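Local structure of 3-hexulose-6-phosphate synthase (Mycobacterium gastri, 3AJX) at residues 4-9 / 28-33; 10-15 / 37-42; 54-59 / 77-82; 81-86 / 104-109; 130-135 / 162-167. The protein is a magnesium-carrying TIM-barrel enzyme of the HUMPS family, here an assembly of two copies of one chain. The protein carries 1 engineered substitution. One frame throughout, in Å; residues are numbered along the deposited sequence.

Interaction 1 (4-9 / 28-33)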
# COMPACT_ATOMS: atom_id res chain seq x y z
N GLN A 4 8.88 4.28 -18.93
CA GLN A 4 9.07 3.63 -17.64
C GLN A 4 8.59 2.18 -17.68
O GLN A 4 7.48 1.90 -18.15
CB GLN A 4 8.31 4.40 -16.55
CG GLN A 4 8.12 3.66 -15.22
CD GLN A 4 7.52 4.54 -14.15
OE1 GLN A 4 6.95 4.05 -13.17
NE2 GLN A 4 7.64 5.86 -14.31
N VAL A 5 9.42 1.26 -17.20
CA VAL A 5 9.01 -0.15 -17.16
C VAL A 5 8.52 -0.48 -15.75
O VAL A 5 9.23 -0.25 -14.76
CB VAL A 5 10.17 -1.11 -17.54
CG1 VAL A 5 11.39 -0.88 -16.65
CG2 VAL A 5 9.70 -2.56 -17.42
N ALA A 6 7.30 -0.98 -15.66
CA ALA A 6 6.73 -1.35 -14.37
C ALA A 6 7.00 -2.83 -14.13
O ALA A 6 6.33 -3.69 -14.70
CB ALA A 6 5.23 -1.08 -14.35
N ILE A 7 8.00 -3.12 -13.30
CA ILE A 7 8.34 -4.50 -12.99
C ILE A 7 7.44 -5.01 -11.87
O ILE A 7 7.79 -4.95 -10.69
CB ILE A 7 9.82 -4.63 -12.56
CG1 ILE A 7 10.73 -4.08 -13.67
CG2 ILE A 7 10.16 -6.09 -12.30
CD1 ILE A 7 12.22 -4.21 -13.39
N ASP A 8 6.26 -5.48 -12.25
CA ASP A 8 5.29 -5.98 -11.30
C ASP A 8 5.42 -7.49 -11.14
O ASP A 8 4.46 -8.24 -11.29
CB ASP A 8 3.88 -5.61 -11.76
CG ASP A 8 3.60 -4.12 -11.63
OD1 ASP A 8 2.80 -3.58 -12.42
OD2 ASP A 8 4.18 -3.49 -10.72
N LEU A 9 6.65 -7.93 -10.85
CA LEU A 9 6.94 -9.34 -10.66
C LEU A 9 7.06 -9.66 -9.17
O LEU A 9 6.82 -8.79 -8.33
CB LEU A 9 8.24 -9.70 -11.40
CG LEU A 9 8.18 -9.44 -12.91
CD1 LEU A 9 9.50 -9.82 -13.55
CD2 LEU A 9 7.03 -10.23 -13.52
N ILE A 28 13.19 5.08 -16.80
CA ILE A 28 12.84 4.78 -15.43
C ILE A 28 12.55 3.31 -15.23
O ILE A 28 11.84 2.69 -16.03
CB ILE A 28 11.58 5.60 -15.02
CG1 ILE A 28 11.86 7.09 -15.19
CG2 ILE A 28 11.17 5.27 -13.59
CD1 ILE A 28 10.65 7.96 -14.96
N ILE A 29 13.11 2.74 -14.17
CA ILE A 29 12.88 1.34 -13.83
C ILE A 29 12.05 1.32 -12.55
O ILE A 29 12.51 1.75 -11.49
CB ILE A 29 14.19 0.58 -13.56
CG1 ILE A 29 15.04 0.56 -14.82
CG2 ILE A 29 13.89 -0.84 -13.11
CD1 ILE A 29 16.44 0.01 -14.60
N GLU A 30 10.82 0.84 -12.67
CA GLU A 30 9.91 0.77 -11.53
C GLU A 30 9.86 -0.60 -10.88
O GLU A 30 9.76 -1.62 -11.57
CB GLU A 30 8.49 1.14 -11.96
CG GLU A 30 7.43 0.83 -10.90
CD GLU A 30 6.02 0.84 -11.45
OE1 GLU A 30 5.74 1.65 -12.36
OE2 GLU A 30 5.18 0.04 -10.97
N LEU A 31 9.95 -0.62 -9.56
CA LEU A 31 9.84 -1.85 -8.79
C LEU A 31 8.39 -1.80 -8.31
O LEU A 31 8.03 -0.94 -7.50
CB LEU A 31 10.79 -1.86 -7.59
CG LEU A 31 12.31 -1.87 -7.84
CD1 LEU A 31 12.66 -2.99 -8.80
CD2 LEU A 31 12.75 -0.53 -8.40
N GLY A 32 7.57 -2.70 -8.83
CA GLY A 32 6.16 -2.72 -8.48
C GLY A 32 5.82 -2.95 -7.02
O GLY A 32 6.64 -3.45 -6.25
N THR A 33 4.60 -2.58 -6.66
CA THR A 33 4.14 -2.73 -5.29
C THR A 33 4.20 -4.19 -4.82
O THR A 33 4.68 -4.47 -3.72
CB THR A 33 2.72 -2.18 -5.14
OG1 THR A 33 2.67 -0.85 -5.67
CG2 THR A 33 2.32 -2.14 -3.67
O HOH W 1 3.19 -1.71 -9.19
O HOH W 2 2.63 -1.23 -11.50
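The flat carboxylate of Glu30 has the methyl of Ala6 over one face, CB lying 3.4 Å from OE1, and the ring of Phe57 over the other. At its OE1 end it meets the amide of Gln4, whose plane stands 84° to it. Near OE2 comes the carboxylate of Asp8, turned by 61°; the two acids approach to 3.7 Å between Asp8 OD2 and Glu30 OE2, and water 2 bridges them, 2.5 Å from Asp8 OD1 and 2.9 Å from Glu30 OE2. Glu30 belongs to the magnesium site, with the ion about 3 Å from its side chain, so the cation and the water probably offset the crowding of negative charge. CG anti to the backbone N (chi1 169°) and an extended chain carry the carboxylate there. Strands 2-7 and 28-31 are the first two of the TIM barrel, parallel neighbours in a beta-alpha-beta unit; Gln4, Ala6, Ile28 and Glu30 face the barrel interior. The backbone is joined by four hydrogen bonds, from Val5 N to Ile28 O (3.0 Å) through to Gly32 N to Ile7 O. On the outer face Ile7 and Ile29 run side by side, CD1 of Ile7 3.8 Å from CG2 of Ile29, beneath helices 12-22 and 42-50. Past the strands, Asp8 OD2 lies against Gly32 CA at 3.1 Å, and water 1 links that oxygen to Thr33 N at the start of helix 33-39.

Interaction 2 (10-15 / 37-42). Engineered in segment 37-42: Lys37 (natural residue Glu).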
# COMPACT_ATOMS: atom_id res chain seq x y z
N LEU A 10 7.42 -10.90 -8.83
CA LEU A 10 7.49 -11.28 -7.43
C LEU A 10 8.83 -11.67 -6.82
O LEU A 10 8.89 -12.06 -5.66
CB LEU A 10 6.48 -12.40 -7.16
CG LEU A 10 5.02 -12.08 -7.49
CD1 LEU A 10 4.16 -13.30 -7.20
CD2 LEU A 10 4.54 -10.88 -6.68
N SER A 11 9.91 -11.59 -7.59
CA SER A 11 11.22 -11.94 -7.04
C SER A 11 12.31 -11.01 -7.53
O SER A 11 12.24 -10.47 -8.64
CB SER A 11 11.59 -13.39 -7.40
OG SER A 11 11.95 -13.51 -8.77
N THR A 12 13.32 -10.81 -6.69
CA THR A 12 14.46 -9.96 -7.03
C THR A 12 15.19 -10.53 -8.23
O THR A 12 15.64 -9.80 -9.11
CB THR A 12 15.43 -9.86 -5.84
OG1 THR A 12 14.76 -9.26 -4.72
CG2 THR A 12 16.65 -9.02 -6.22
N GLU A 13 15.31 -11.85 -8.27
CA GLU A 13 15.98 -12.52 -9.38
C GLU A 13 15.28 -12.17 -10.70
O GLU A 13 15.93 -11.79 -11.67
CB GLU A 13 15.95 -14.04 -9.17
CG GLU A 13 16.75 -14.53 -7.96
CD GLU A 13 16.28 -13.94 -6.64
OE1 GLU A 13 15.07 -13.99 -6.35
OE2 GLU A 13 17.14 -13.44 -5.88
N ALA A 14 13.96 -12.30 -10.71
CA ALA A 14 13.17 -12.01 -11.91
C ALA A 14 13.27 -10.53 -12.29
O ALA A 14 13.38 -10.20 -13.47
CB ALA A 14 11.71 -12.38 -11.68
N ALA A 15 13.23 -9.66 -11.29
CA ALA A 15 13.32 -8.22 -11.52
C ALA A 15 14.66 -7.84 -12.13
O ALA A 15 14.72 -7.05 -13.07
CB ALA A 15 13.09 -7.47 -10.21
N LYS A 37 6.51 -5.69 -1.69
CA LYS A 37 5.91 -6.41 -0.57
C LYS A 37 6.43 -7.84 -0.50
O LYS A 37 6.48 -8.45 0.57
CB LYS A 37 4.38 -6.41 -0.69
CG LYS A 37 3.78 -5.02 -0.52
CD LYS A 37 2.27 -5.01 -0.66
CE LYS A 37 1.74 -3.59 -0.54
NZ LYS A 37 0.27 -3.49 -0.75
N ALA A 38 6.85 -8.37 -1.64
CA ALA A 38 7.36 -9.73 -1.69
C ALA A 38 8.78 -9.85 -1.15
O ALA A 38 9.07 -10.72 -0.33
CB ALA A 38 7.31 -10.24 -3.13
N GLU A 39 9.66 -8.96 -1.61
CA GLU A 39 11.07 -8.98 -1.25
C GLU A 39 11.55 -7.96 -0.22
O GLU A 39 12.62 -8.14 0.37
CB GLU A 39 11.91 -8.82 -2.52
CG GLU A 39 11.68 -9.90 -3.56
CD GLU A 39 12.50 -11.15 -3.29
OE1 GLU A 39 12.80 -11.44 -2.11
OE2 GLU A 39 12.84 -11.85 -4.27
N GLY A 40 10.79 -6.89 -0.03
CA GLY A 40 11.23 -5.87 0.91
C GLY A 40 12.10 -4.88 0.16
O GLY A 40 12.31 -5.03 -1.05
N LEU A 41 12.62 -3.89 0.87
CA LEU A 41 13.45 -2.84 0.27
C LEU A 41 14.72 -3.29 -0.45
O LEU A 41 15.23 -2.57 -1.30
CB LEU A 41 13.82 -1.81 1.34
CG LEU A 41 12.64 -1.10 2.03
CD1 LEU A 41 13.17 -0.19 3.13
CD2 LEU A 41 11.84 -0.31 1.02
N SER A 42 15.22 -4.48 -0.12
CA SER A 42 16.44 -4.97 -0.77
C SER A 42 16.34 -5.07 -2.29
O SER A 42 17.35 -5.00 -2.98
CB SER A 42 16.87 -6.32 -0.18
OG SER A 42 15.88 -7.32 -0.38
O HOH W 3 16.25 -8.80 -2.63
O HOH W 4 13.98 -14.04 -3.62
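The close part of this surface contact is the grip of Glu39 on the start of helix 12-22. Thr12 N donates to Glu39 OE2 at 2.7 Å, nearly straight at 163°, reaching the oxygen from above the carboxylate plane. A bend at chi2 (-84°) brings the acid back over the helix start, where Thr12 OG1 lies 3.3 Å from Glu39 CD and Ser11 CA sits 3.2 Å from Glu39 OE2. Ser11 is the N-cap: its OG, between the backbone N and the carbonyl carbon, accepts from Ala14 N at 3.0 Å. Alongside, the methyl CB of Ala38 packs on Leu10 O at 3.5 Å. The other side is looser and wet. Water 4 donates to both Glu13 OE1 and Glu39 OE2, while water 3 spans Thr12 OG1 and Ser42 OG, tying helix 12-22 to helix 42-50. The loop after strand 2-7 is thus fastened to the end of helix 33-39, next to the second subunit; the engineered Lys37 forms a salt bridge with Glu69 of that subunit. Glu13 and Glu39 cross at about a right angle, their like charges 3.7 Å apart between Glu13 OE1 and Glu39 OE2. The amide donor at the positive end of the helix dipole and the shared water would offset that repulsion, and should favour an ionised Glu39.

Interaction 3 (54-59 / 77-82). With MG (magnesium ion), chain F.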
# COMPACT_ATOMS: atom_id res chain seq x y z
N LYS A 54 20.32 4.88 -13.83
CA LYS A 54 18.93 4.83 -14.28
C LYS A 54 18.09 5.35 -13.12
O LYS A 54 18.49 5.22 -11.96
CB LYS A 54 18.51 3.40 -14.61
CG LYS A 54 19.11 2.84 -15.88
CD LYS A 54 18.53 3.52 -17.11
CE LYS A 54 19.19 3.00 -18.37
NZ LYS A 54 18.67 3.69 -19.59
N ILE A 55 16.94 5.94 -13.43
CA ILE A 55 16.06 6.44 -12.39
C ILE A 55 15.29 5.25 -11.83
O ILE A 55 14.59 4.55 -12.57
CB ILE A 55 15.06 7.47 -12.95
CG1 ILE A 55 15.81 8.72 -13.40
CG2 ILE A 55 14.00 7.82 -11.91
CD1 ILE A 55 14.96 9.72 -14.15
N VAL A 56 15.43 5.00 -10.53
CA VAL A 56 14.74 3.89 -9.88
C VAL A 56 13.50 4.40 -9.16
O VAL A 56 13.57 5.28 -8.30
CB VAL A 56 15.68 3.16 -8.91
CG1 VAL A 56 14.92 2.11 -8.12
CG2 VAL A 56 16.81 2.49 -9.70
N PHE A 57 12.36 3.83 -9.54
CA PHE A 57 11.04 4.19 -9.04
C PHE A 57 10.51 3.10 -8.10
O PHE A 57 10.31 1.96 -8.52
CB PHE A 57 10.16 4.35 -10.29
CG PHE A 57 8.75 4.79 -10.04
CD1 PHE A 57 8.33 6.05 -10.47
CD2 PHE A 57 7.80 3.90 -9.54
CE1 PHE A 57 6.98 6.41 -10.41
CE2 PHE A 57 6.46 4.26 -9.48
CZ PHE A 57 6.05 5.52 -9.93
N ALA A 58 10.31 3.43 -6.83
CA ALA A 58 9.79 2.46 -5.86
C ALA A 58 8.30 2.72 -5.67
O ALA A 58 7.90 3.74 -5.11
CB ALA A 58 10.53 2.61 -4.52
N ASP A 59 7.48 1.79 -6.16
CA ASP A 59 6.02 1.92 -6.08
C ASP A 59 5.50 1.50 -4.72
O ASP A 59 4.81 0.48 -4.58
CB ASP A 59 5.36 1.07 -7.18
CG ASP A 59 3.99 1.59 -7.57
OD1 ASP A 59 3.46 2.48 -6.87
OD2 ASP A 59 3.44 1.10 -8.58
N GLY A 77 17.82 3.37 -1.98
CA GLY A 77 18.27 3.58 -3.35
C GLY A 77 17.26 4.12 -4.34
O GLY A 77 17.60 4.38 -5.50
N ALA A 78 16.02 4.30 -3.91
CA ALA A 78 15.00 4.83 -4.81
C ALA A 78 15.26 6.30 -5.11
O ALA A 78 15.73 7.05 -4.25
CB ALA A 78 13.62 4.66 -4.21
N ASP A 79 14.94 6.71 -6.34
CA ASP A 79 15.09 8.10 -6.76
C ASP A 79 13.71 8.74 -6.70
O ASP A 79 13.59 9.95 -6.52
CB ASP A 79 15.63 8.17 -8.18
CG ASP A 79 17.03 7.61 -8.30
OD1 ASP A 79 17.21 6.60 -9.01
OD2 ASP A 79 17.95 8.19 -7.66
N LEU A 80 12.69 7.91 -6.86
CA LEU A 80 11.30 8.36 -6.82
C LEU A 80 10.48 7.34 -6.04
O LEU A 80 10.75 6.14 -6.10
CB LEU A 80 10.74 8.46 -8.25
CG LEU A 80 11.36 9.47 -9.21
CD1 LEU A 80 10.83 9.23 -10.62
CD2 LEU A 80 11.04 10.88 -8.74
N VAL A 81 9.49 7.83 -5.30
CA VAL A 81 8.62 6.97 -4.51
C VAL A 81 7.18 7.41 -4.71
O VAL A 81 6.92 8.60 -4.92
CB VAL A 81 8.95 7.04 -3.01
CG1 VAL A 81 10.39 6.62 -2.76
CG2 VAL A 81 8.71 8.44 -2.49
N THR A 82 6.26 6.47 -4.67
CA THR A 82 4.85 6.80 -4.83
C THR A 82 4.10 6.84 -3.52
O THR A 82 4.37 6.06 -2.61
CB THR A 82 4.09 5.81 -5.75
OG1 THR A 82 4.20 4.48 -5.24
CG2 THR A 82 4.63 5.87 -7.15
MG MG F . 2.79 1.32 -10.56
O HOH W 5 0.80 1.26 -10.18
O HOH W 6 3.15 1.86 -12.01
O HOH W 7 2.52 3.32 -9.81
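Asp59 binds the magnesium ion through OD2 at 2.1 Å, and three waters bind the same ion. Its other oxygen, OD1, accepts from Thr82 OG1 at 2.7 Å on the anti lone pair, a bond that helps fix the rotation of the carboxylate; Lys61 makes a salt bridge to the same oxygen. Thr82 OG1 takes the crowded position between the backbone N and the carbonyl carbon (chi1 57°), which turns it to the acid, and the N-H of Lys61 donates to it in turn. At the far end Val56 N points almost straight, at 175°, onto the anti lone pair of Asp79 OD1, 2.8 Å away, an oxygen that also pairs with Lys48. Val56 O is gripped twice in its carbonyl plane, by Asp79 N at 2.8 Å and Leu80 N at 3.1 Å. These segments carry the third and fourth parallel strands of the TIM barrel, 55-62 and 80-84, joined through helix 66-75 in a beta-alpha-beta unit. Between the ends the strands pair through Ala58 N to Leu80 O and Thr82 N to Ala58 O. Farther out, CD1 of Leu80 touches both Ile55 CG2, at 3.7 Å, and the edge of the Phe57 ring. On the helix side the methyls of Ala58 and Ala78 meet CB to CB at 3.7 Å, under Ile44 of helix 42-50. Gly77, with positive phi, ends helix 66-75 in a Schellman motif.

Interaction 4 (81-86 / 104-109)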
# COMPACT_ATOMS: atom_id res chain seq x y z
N VAL A 81 9.49 7.83 -5.30
CA VAL A 81 8.62 6.97 -4.51
C VAL A 81 7.18 7.41 -4.71
O VAL A 81 6.92 8.60 -4.92
CB VAL A 81 8.95 7.04 -3.01
CG1 VAL A 81 10.39 6.62 -2.76
CG2 VAL A 81 8.71 8.44 -2.49
N THR A 82 6.26 6.47 -4.67
CA THR A 82 4.85 6.80 -4.83
C THR A 82 4.10 6.84 -3.52
O THR A 82 4.37 6.06 -2.61
CB THR A 82 4.09 5.81 -5.75
OG1 THR A 82 4.20 4.48 -5.24
CG2 THR A 82 4.63 5.87 -7.15
N VAL A 83 3.17 7.78 -3.44
CA VAL A 83 2.29 7.95 -2.29
C VAL A 83 0.92 8.01 -2.95
O VAL A 83 0.78 8.61 -4.02
CB VAL A 83 2.55 9.29 -1.56
CG1 VAL A 83 1.55 9.46 -0.42
CG2 VAL A 83 3.97 9.33 -1.04
N LEU A 84 -0.08 7.39 -2.34
CA LEU A 84 -1.42 7.39 -2.91
C LEU A 84 -2.10 8.75 -2.80
O LEU A 84 -1.99 9.43 -1.79
CB LEU A 84 -2.30 6.35 -2.21
CG LEU A 84 -1.93 4.88 -2.44
CD1 LEU A 84 -2.87 3.98 -1.63
CD2 LEU A 84 -2.03 4.57 -3.93
N GLY A 85 -2.80 9.14 -3.86
CA GLY A 85 -3.52 10.40 -3.84
C GLY A 85 -4.63 10.36 -2.80
O GLY A 85 -5.12 11.39 -2.36
N SER A 86 -5.03 9.15 -2.42
CA SER A 86 -6.08 8.96 -1.42
C SER A 86 -5.56 9.19 -0.00
O SER A 86 -6.34 9.27 0.94
CB SER A 86 -6.64 7.54 -1.52
OG SER A 86 -5.60 6.60 -1.37
N LYS A 104 15.39 14.24 -3.91
CA LYS A 104 14.74 13.23 -4.73
C LYS A 104 13.28 13.64 -4.93
O LYS A 104 12.94 14.80 -4.71
CB LYS A 104 14.87 11.85 -4.08
CG LYS A 104 16.30 11.31 -4.19
CD LYS A 104 16.50 9.96 -3.52
CE LYS A 104 17.90 9.41 -3.81
NZ LYS A 104 18.16 8.10 -3.14
N GLY A 105 12.42 12.72 -5.34
CA GLY A 105 11.06 13.13 -5.58
C GLY A 105 9.92 12.18 -5.29
O GLY A 105 10.09 10.96 -5.25
N VAL A 106 8.75 12.76 -5.09
CA VAL A 106 7.54 12.00 -4.83
C VAL A 106 6.61 12.05 -6.02
O VAL A 106 6.41 13.09 -6.64
CB VAL A 106 6.78 12.57 -3.61
CG1 VAL A 106 5.41 11.92 -3.51
CG2 VAL A 106 7.56 12.33 -2.34
N VAL A 107 6.05 10.89 -6.34
CA VAL A 107 5.08 10.77 -7.41
C VAL A 107 3.79 10.37 -6.73
O VAL A 107 3.77 9.40 -5.97
CB VAL A 107 5.49 9.68 -8.42
CG1 VAL A 107 4.35 9.45 -9.43
CG2 VAL A 107 6.76 10.09 -9.13
N VAL A 108 2.72 11.12 -6.95
CA VAL A 108 1.46 10.76 -6.33
C VAL A 108 0.67 9.89 -7.30
O VAL A 108 0.37 10.31 -8.42
CB VAL A 108 0.65 12.01 -5.93
CG1 VAL A 108 -0.72 11.60 -5.40
CG2 VAL A 108 1.41 12.80 -4.88
N ASP A 109 0.38 8.66 -6.88
CA ASP A 109 -0.36 7.71 -7.70
C ASP A 109 -1.85 7.97 -7.50
O ASP A 109 -2.38 7.76 -6.40
CB ASP A 109 -0.01 6.28 -7.26
CG ASP A 109 -0.55 5.23 -8.20
OD1 ASP A 109 -1.55 5.52 -8.89
OD2 ASP A 109 0.02 4.12 -8.25
O HOH W 8 -4.86 7.06 -4.78
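Strands 80-84 and 105-109 run parallel with a twist of 38° over their short axes, bonded alternately from Val81 N to Gly105 O through to Gly85 N to Asp109 O. They are the fourth and fifth strands of the TIM barrel, closed by helix 89-102 into a beta-alpha-beta unit. The straightest bond, Val107 N to Val81 O, is 2.8 Å long at 174° and lies in the carbonyl plane. Toward the C-terminal ends the donors climb out of that plane, by 41° for Gly85 N over Asp109 O. On the helix face CG1 of Val106 leans on CG2 of Val83 at 3.9 Å, and its CG2 meets Val81 CG2 at 4.1 Å; Ala95 of helix 89-102 covers Val83 and Val106. Inside the barrel the side chains of Thr82 and Val107 lie side by side, the methyl CG2 of Thr82 against Val107 CB. The side chain of Asp109 comes within about 5 Å of the magnesium ion, with OD1 hydrogen-bonded to Ile111 N and OD2 to His134 ND1. Where the chain leaves strand 80-84, Leu84 packs on Leu84 of the second subunit. There CG1 of Val108, anti to the backbone N, presses on Gly85 CA at a tight 3.4 Å.

Interaction 5 (130-135 / 162-167). With SO4 (sulfate ion), chain G.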
# COMPACT_ATOMS: atom_id res chain seq x y z
N PHE A 130 5.38 14.81 -9.99
CA PHE A 130 4.37 14.58 -10.99
C PHE A 130 3.36 13.60 -10.42
O PHE A 130 3.55 13.06 -9.33
CB PHE A 130 4.95 14.07 -12.33
CG PHE A 130 5.79 12.82 -12.24
CD1 PHE A 130 7.14 12.89 -11.93
CD2 PHE A 130 5.24 11.57 -12.57
CE1 PHE A 130 7.95 11.75 -11.96
CE2 PHE A 130 6.04 10.42 -12.60
CZ PHE A 130 7.40 10.52 -12.30
N VAL A 131 2.25 13.42 -11.13
CA VAL A 131 1.22 12.51 -10.68
C VAL A 131 1.08 11.41 -11.71
O VAL A 131 1.42 11.60 -12.87
CB VAL A 131 -0.14 13.23 -10.51
CG1 VAL A 131 -0.03 14.32 -9.45
CG2 VAL A 131 -0.57 13.84 -11.84
N GLU A 132 0.61 10.26 -11.27
CA GLU A 132 0.43 9.14 -12.17
C GLU A 132 -1.05 8.92 -12.43
O GLU A 132 -1.81 8.62 -11.51
CB GLU A 132 1.07 7.87 -11.60
CG GLU A 132 1.02 6.68 -12.55
CD GLU A 132 1.80 5.48 -12.04
OE1 GLU A 132 3.04 5.56 -11.96
OE2 GLU A 132 1.16 4.45 -11.73
N MET A 133 -1.46 9.13 -13.68
CA MET A 133 -2.85 8.90 -14.08
C MET A 133 -2.81 7.40 -14.29
O MET A 133 -2.46 6.91 -15.36
CB MET A 133 -3.16 9.65 -15.36
CG MET A 133 -3.21 11.17 -15.17
SD MET A 133 -4.38 11.61 -13.86
CE MET A 133 -4.16 13.40 -13.76
N HIS A 134 -3.17 6.70 -13.23
CA HIS A 134 -3.08 5.25 -13.18
C HIS A 134 -4.39 4.46 -13.08
O HIS A 134 -5.28 4.79 -12.30
CB HIS A 134 -2.19 4.91 -11.98
CG HIS A 134 -1.79 3.47 -11.89
ND1 HIS A 134 -1.14 2.96 -10.79
CD2 HIS A 134 -1.92 2.45 -12.76
CE1 HIS A 134 -0.89 1.68 -10.99
NE2 HIS A 134 -1.35 1.34 -12.18
N ALA A 135 -4.49 3.42 -13.90
CA ALA A 135 -5.65 2.53 -13.88
C ALA A 135 -5.01 1.18 -13.56
O ALA A 135 -4.22 0.66 -14.34
CB ALA A 135 -6.33 2.49 -15.24
N SER A 162 2.28 11.07 -15.65
CA SER A 162 2.67 9.84 -16.32
C SER A 162 1.36 9.08 -16.52
O SER A 162 0.37 9.37 -15.85
CB SER A 162 3.63 9.02 -15.45
OG SER A 162 3.03 8.63 -14.23
N VAL A 163 1.36 8.13 -17.44
CA VAL A 163 0.17 7.33 -17.71
C VAL A 163 0.49 5.85 -17.56
O VAL A 163 1.44 5.35 -18.14
CB VAL A 163 -0.36 7.59 -19.14
CG1 VAL A 163 -1.58 6.72 -19.41
CG2 VAL A 163 -0.73 9.06 -19.30
N ALA A 164 -0.32 5.17 -16.75
CA ALA A 164 -0.17 3.74 -16.52
C ALA A 164 -1.57 3.13 -16.62
O ALA A 164 -2.46 3.46 -15.84
CB ALA A 164 0.43 3.48 -15.13
N GLY A 165 -1.75 2.26 -17.61
CA GLY A 165 -3.05 1.63 -17.79
C GLY A 165 -3.08 0.72 -19.01
O GLY A 165 -3.90 0.90 -19.91
N GLY A 166 -2.17 -0.25 -19.04
CA GLY A 166 -2.12 -1.17 -20.16
C GLY A 166 -1.61 -0.55 -21.43
O GLY A 166 -2.01 -0.93 -22.53
N VAL A 167 -0.71 0.43 -21.30
CA VAL A 167 -0.14 1.10 -22.45
C VAL A 167 0.62 0.11 -23.33
O VAL A 167 1.34 -0.76 -22.83
CB VAL A 167 0.82 2.23 -22.02
CG1 VAL A 167 1.45 2.88 -23.24
CG2 VAL A 167 0.06 3.28 -21.21
S SO4 G . 0.59 -1.94 -16.98
O1 SO4 G . 0.42 -3.41 -17.05
O2 SO4 G . -0.67 -1.31 -16.54
O3 SO4 G . 0.95 -1.43 -18.31
O4 SO4 G . 1.66 -1.62 -16.02
O HOH W 9 4.96 7.06 -13.14
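This is a buried pairing of the sixth and seventh parallel strands of the TIM barrel, 130-134 and 161-164, whose far end opens toward a sulfate probably from the crystallisation liquor. Backbone bonds run from Ser162 N to Val131 O through to Ala135 N to Ala164 O, the latter 2.8 Å long and nearly along the C=O axis. Inside the barrel Ser162 sits between two side chains: its OG lies at the edge of the Phe130 ring, 3.9 Å from CE2, and 3.3 Å from Glu132 CG. OG sits in the crowded position (chi1 62°), and water 9 bridges it to Glu132 OE1, to which the water donates at 2.7 Å. The methyl of Ala164 touches both Glu132 and His134, its CB 3.6 Å from Glu132 OE2 and 3.5 Å from His134 CD2. His134 turns a ring edge to Ala164 O, its ND1 being held by Asp109. On the outer face Met133, bent at chi2, packs on helices 116-125 and 148-157. Beyond the strand Gly166 N donates to sulfate O2 at 3.1 Å, and the Gln140 side chain and the N-H groups of Gly186 and Gly187 also bind the ion. Backbone amides holding an anion beyond strands 161-164 and 182-185 resemble the phosphate-group sites of many TIM barrels. With Glu132 about 4 Å from magnesium, an acidic, metal-bearing interior and an anion-holding rim probably form parts of one pocket.

Overall arrangement
Four contacts pair neighbouring strands of one eight-stranded parallel barrel; interaction 2 alone lies outside, joining loop and helix ends at the surface, its centre about 11 Å from that of interaction 1. Along the chain the segments of interactions 1 and 2 alternate, and 3, 4 and 5 follow in order. Interactions 3 and 4 share strand 80-84 through Val81 and Thr82, with centres about 10 Å apart; interaction 1 touches 3 across strands 28-31 and 55-62, and 4 touches 5 across 105-109 and 130-134. Acids from interactions 1, 3, 4 and 5 thus converge around the magnesium ion, while interactions 2 and 4, with centres about 20 Å apart, both reach the second subunit.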